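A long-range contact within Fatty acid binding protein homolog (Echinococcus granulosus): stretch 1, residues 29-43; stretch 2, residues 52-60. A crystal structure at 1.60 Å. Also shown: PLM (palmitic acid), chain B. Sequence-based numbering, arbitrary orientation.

Stretch 1, residues 29-43: VTRKMGNLVKPNLIV
Stretch 2, residues 52-60: KMRSESTFK

Stretch 1 enters as a helix, its phi/psi near -65/-40 from Val-29 to Gly-34, turns through Val-37 to Pro-39, and extends as a strand from Asn-40 to Val-43. That strand runs antiparallel to the strand that passes through Lys-52 to Arg-54: the axes approach to 4.6 Å, with 161° between their directions. The register pairs Val-43 with Met-53 and Ile-42 with Arg-54, CA-CA 4.6 and 5.0 Å. Two short, nearly straight bonds fix it, Ile-42 N to Arg-54 O at 2.7 Å (170°) and Arg-54 N to Ile-42 O at 2.8 Å (162°). The ladder then slackens: Asn-40 N still reaches Glu-56 O at 3.0 Å, but the return bond from Glu-56 N to Asn-40 O is weak, 3.4 Å and 145°.

Side chains alternate across this ladder. Ile-42 (chi1 m, chi2 t) shares a face with Arg-54 and Glu-56, and its CD1 lies 3.6 Å from Glu-56 OE1, an apolar tip against the carboxylate of an m, t side chain. On the other face, Leu-41 (t, p) sets CD1 4.1 Å from Met-53 CB, while Val-43 (t) brings CG2 4.1 Å from Met-53 CG; Met-53 thus meets both.

Just before the first strand, Pro-39 packs its CB 3.5 Å from Ser-55 OG. Val-37 (m) is a two-sided bump: CG1 rests 3.6 Å from Thr-58 CG2, whereas CG2 lies 3.3 Å from palmitic acid CF. Phe-59 (chi1 t, chi2 33°) points toward the helix, where Met-33 (t, p) places CG 3.6 Å from Phe-59 CD1 and Thr-30 (m) places CG2 4.2 Å from Phe-59 CZ, both oblique to the ring. Gly-34 leaves the hollow for the ligand: its CA is 3.6 Å from palmitic acid CD, and a CB there would crowd that carbon.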

# COMPACT_ATOMS: atom_id res chain seq x y z
N VAL A 29 -6.31 -12.40 14.80
CA VAL A 29 -7.49 -11.53 14.77
C VAL A 29 -7.36 -10.46 13.71
O VAL A 29 -8.33 -10.19 12.99
CB VAL A 29 -7.70 -10.91 16.15
CG1 VAL A 29 -8.83 -9.86 16.11
CG2 VAL A 29 -8.08 -11.99 17.10
N THR A 30 -6.16 -9.91 13.60
CA THR A 30 -5.89 -8.85 12.62
C THR A 30 -5.97 -9.39 11.21
O THR A 30 -6.48 -8.71 10.32
CB THR A 30 -4.54 -8.19 12.89
OG1 THR A 30 -4.54 -7.61 14.21
CG2 THR A 30 -4.30 -7.02 11.97
N ARG A 31 -5.48 -10.62 11.01
CA ARG A 31 -5.52 -11.24 9.71
C ARG A 31 -6.96 -11.48 9.26
O ARG A 31 -7.26 -11.31 8.07
CB ARG A 31 -4.75 -12.56 9.66
CG ARG A 31 -3.26 -12.42 9.90
CD ARG A 31 -2.42 -13.59 9.38
NE ARG A 31 -3.02 -14.88 9.71
CZ ARG A 31 -2.84 -15.56 10.85
NH1 ARG A 31 -2.06 -15.10 11.81
NH2 ARG A 31 -3.45 -16.72 11.02
N LYS A 32 -7.81 -11.90 10.18
CA LYS A 32 -9.24 -12.06 9.92
C LYS A 32 -9.83 -10.75 9.38
O LYS A 32 -10.55 -10.76 8.39
CB LYS A 32 -9.97 -12.47 11.20
CG LYS A 32 -11.42 -12.85 11.03
CD LYS A 32 -12.03 -13.22 12.38
CE LYS A 32 -13.55 -13.18 12.32
NZ LYS A 32 -14.17 -13.60 13.61
N MET A 33 -9.51 -9.65 10.05
CA MET A 33 -9.94 -8.33 9.60
C MET A 33 -9.34 -7.99 8.24
O MET A 33 -10.04 -7.56 7.33
CB MET A 33 -9.53 -7.27 10.61
CG MET A 33 -9.89 -5.85 10.19
SD MET A 33 -11.61 -5.36 10.43
CE MET A 33 -12.30 -6.73 11.44
N GLY A 34 -8.03 -8.19 8.10
CA GLY A 34 -7.33 -7.83 6.89
C GLY A 34 -7.86 -8.55 5.66
O GLY A 34 -7.81 -8.01 4.56
N ASN A 35 -8.36 -9.77 5.85
CA ASN A 35 -8.85 -10.58 4.75
C ASN A 35 -10.28 -10.18 4.34
O ASN A 35 -10.74 -10.52 3.23
CB ASN A 35 -8.78 -12.08 5.12
CG ASN A 35 -7.34 -12.65 5.06
OD1 ASN A 35 -6.60 -12.34 4.13
ND2 ASN A 35 -6.96 -13.50 6.03
N LEU A 36 -10.98 -9.49 5.23
CA LEU A 36 -12.37 -9.07 5.01
C LEU A 36 -12.45 -7.71 4.32
O LEU A 36 -13.30 -7.48 3.45
CB LEU A 36 -13.15 -9.02 6.35
CG LEU A 36 -13.78 -10.28 6.94
CD1 LEU A 36 -14.27 -10.04 8.37
CD2 LEU A 36 -14.91 -10.80 6.06
N VAL A 37 -11.57 -6.80 4.70
CA VAL A 37 -11.78 -5.39 4.35
C VAL A 37 -11.40 -5.05 2.91
O VAL A 37 -10.54 -5.68 2.28
CB VAL A 37 -11.09 -4.43 5.36
CG1 VAL A 37 -11.59 -4.69 6.78
CG2 VAL A 37 -9.59 -4.51 5.28
N LYS A 38 -12.10 -4.06 2.38
CA LYS A 38 -11.93 -3.58 1.01
C LYS A 38 -11.72 -2.07 1.11
O LYS A 38 -12.69 -1.29 1.02
CB LYS A 38 -13.15 -3.91 0.16
CG LYS A 38 -13.49 -5.38 0.08
CD LYS A 38 -14.79 -5.61 -0.69
CE LYS A 38 -15.34 -7.00 -0.45
NZ LYS A 38 -16.29 -7.42 -1.52
N PRO A 39 -10.49 -1.64 1.30
CA PRO A 39 -10.24 -0.23 1.55
C PRO A 39 -10.35 0.64 0.33
O PRO A 39 -10.33 0.17 -0.81
CB PRO A 39 -8.80 -0.20 2.07
CG PRO A 39 -8.17 -1.37 1.51
CD PRO A 39 -9.24 -2.42 1.32
N ASN A 40 -10.45 1.93 0.59
CA ASN A 40 -10.21 2.96 -0.41
C ASN A 40 -8.75 3.40 -0.30
O ASN A 40 -8.06 3.14 0.69
CB ASN A 40 -11.13 4.16 -0.19
CG ASN A 40 -12.59 3.84 -0.44
OD1 ASN A 40 -12.94 3.03 -1.31
ND2 ASN A 40 -13.48 4.49 0.31
N LEU A 41 -8.24 3.98 -1.36
CA LEU A 41 -6.94 4.59 -1.34
C LEU A 41 -7.11 5.96 -1.95
O LEU A 41 -7.61 6.08 -3.07
CB LEU A 41 -5.96 3.78 -2.18
CG LEU A 41 -4.61 4.42 -2.41
CD1 LEU A 41 -3.86 4.50 -1.11
CD2 LEU A 41 -3.80 3.62 -3.40
N ILE A 42 -6.75 6.99 -1.20
CA ILE A 42 -6.82 8.37 -1.69
C ILE A 42 -5.40 8.93 -1.77
O ILE A 42 -4.71 9.00 -0.77
CB ILE A 42 -7.67 9.24 -0.75
CG1 ILE A 42 -9.04 8.61 -0.54
CG2 ILE A 42 -7.83 10.63 -1.34
CD1 ILE A 42 -9.74 9.04 0.70
N VAL A 43 -4.98 9.31 -2.98
CA VAL A 43 -3.65 9.84 -3.21
C VAL A 43 -3.77 11.33 -3.58
O VAL A 43 -4.47 11.67 -4.55
CB VAL A 43 -2.92 9.09 -4.32
CG1 VAL A 43 -1.46 9.50 -4.36
CG2 VAL A 43 -3.06 7.57 -4.13
N LYS A 52 0.35 12.65 -0.15
CA LYS A 52 -0.26 11.83 0.91
C LYS A 52 -0.97 10.64 0.30
O LYS A 52 -1.61 10.76 -0.74
CB LYS A 52 -1.25 12.67 1.72
CG LYS A 52 -1.93 11.95 2.86
CD LYS A 52 -3.05 12.80 3.46
CE LYS A 52 -2.52 13.96 4.28
NZ LYS A 52 -3.58 14.41 5.22
N MET A 53 -0.84 9.47 0.93
CA MET A 53 -1.74 8.35 0.67
C MET A 53 -2.56 8.09 1.92
O MET A 53 -1.99 7.96 3.01
CB MET A 53 -0.97 7.07 0.31
CG MET A 53 -0.36 7.11 -1.05
SD MET A 53 0.35 5.46 -1.55
CE MET A 53 1.83 5.41 -0.53
N ARG A 54 -3.88 8.03 1.75
CA ARG A 54 -4.83 7.75 2.83
C ARG A 54 -5.63 6.49 2.47
O ARG A 54 -6.06 6.32 1.34
CB ARG A 54 -5.79 8.95 3.05
CG ARG A 54 -6.86 8.73 4.13
CD ARG A 54 -7.69 9.98 4.42
NE ARG A 54 -7.03 10.97 5.28
CZ ARG A 54 -7.45 12.23 5.43
NH1 ARG A 54 -8.54 12.65 4.81
NH2 ARG A 54 -6.79 13.09 6.19
N SER A 55 -5.76 5.59 3.43
CA SER A 55 -6.51 4.36 3.26
C SER A 55 -7.62 4.33 4.29
O SER A 55 -7.34 4.42 5.49
CB SER A 55 -5.59 3.16 3.42
OG SER A 55 -6.29 1.94 3.25
N GLU A 56 -8.86 4.24 3.81
CA GLU A 56 -10.07 4.25 4.64
C GLU A 56 -10.72 2.88 4.58
O GLU A 56 -10.95 2.35 3.50
CB GLU A 56 -11.06 5.30 4.11
CG GLU A 56 -10.58 6.74 4.17
CD GLU A 56 -11.59 7.73 3.59
OE1 GLU A 56 -12.31 7.36 2.63
OE2 GLU A 56 -11.67 8.86 4.11
N SER A 57 -11.03 2.31 5.74
CA SER A 57 -11.78 1.05 5.81
C SER A 57 -12.47 0.92 7.17
O SER A 57 -12.23 1.70 8.08
CB SER A 57 -10.88 -0.15 5.55
OG SER A 57 -10.09 -0.49 6.68
N THR A 58 -13.31 -0.10 7.29
CA THR A 58 -13.96 -0.38 8.56
C THR A 58 -12.94 -0.65 9.69
O THR A 58 -13.22 -0.41 10.85
CB THR A 58 -14.97 -1.54 8.41
OG1 THR A 58 -15.72 -1.68 9.63
CG2 THR A 58 -14.28 -2.87 8.23
N PHE A 59 -11.74 -1.10 9.34
CA PHE A 59 -10.68 -1.31 10.33
C PHE A 59 -10.21 0.00 10.99
O PHE A 59 -10.23 0.14 12.22
CB PHE A 59 -9.50 -2.01 9.65
CG PHE A 59 -8.41 -2.46 10.58
CD1 PHE A 59 -8.67 -2.88 11.88
CD2 PHE A 59 -7.09 -2.49 10.12
CE1 PHE A 59 -7.62 -3.31 12.72
CE2 PHE A 59 -6.06 -2.91 10.95
CZ PHE A 59 -6.32 -3.33 12.24
N LYS A 60 -9.80 0.96 10.17
CA LYS A 60 -9.31 2.26 10.65
C LYS A 60 -8.98 3.13 9.44
O LYS A 60 -8.96 2.64 8.31
CB LYS A 60 -8.05 2.12 11.53
CG LYS A 60 -6.99 1.16 10.98
CD LYS A 60 -5.68 1.16 11.83
CE LYS A 60 -5.68 0.09 12.91
NZ LYS A 60 -4.31 -0.21 13.46
C1 PLM B . -2.32 -1.90 -0.85
O1 PLM B . -3.44 -2.43 -1.19
O2 PLM B . -2.13 -0.64 -1.15
C2 PLM B . -1.28 -2.77 -0.14
C3 PLM B . -0.82 -2.18 1.19
C4 PLM B . 0.05 -3.22 1.91
C5 PLM B . 0.64 -2.63 3.18
C6 PLM B . 1.63 -3.57 3.88
C7 PLM B . 1.05 -4.89 4.41
C8 PLM B . 0.58 -4.72 5.83
C9 PLM B . -0.15 -5.92 6.40
CA PLM B . -1.17 -5.46 7.43
CB PLM B . -2.57 -5.96 7.17
CC PLM B . -3.62 -5.41 8.12
CD PLM B . -4.94 -5.19 7.42
CE PLM B . -5.23 -3.75 7.01
CF PLM B . -6.50 -3.67 6.18
CG PLM B . -6.86 -2.26 5.72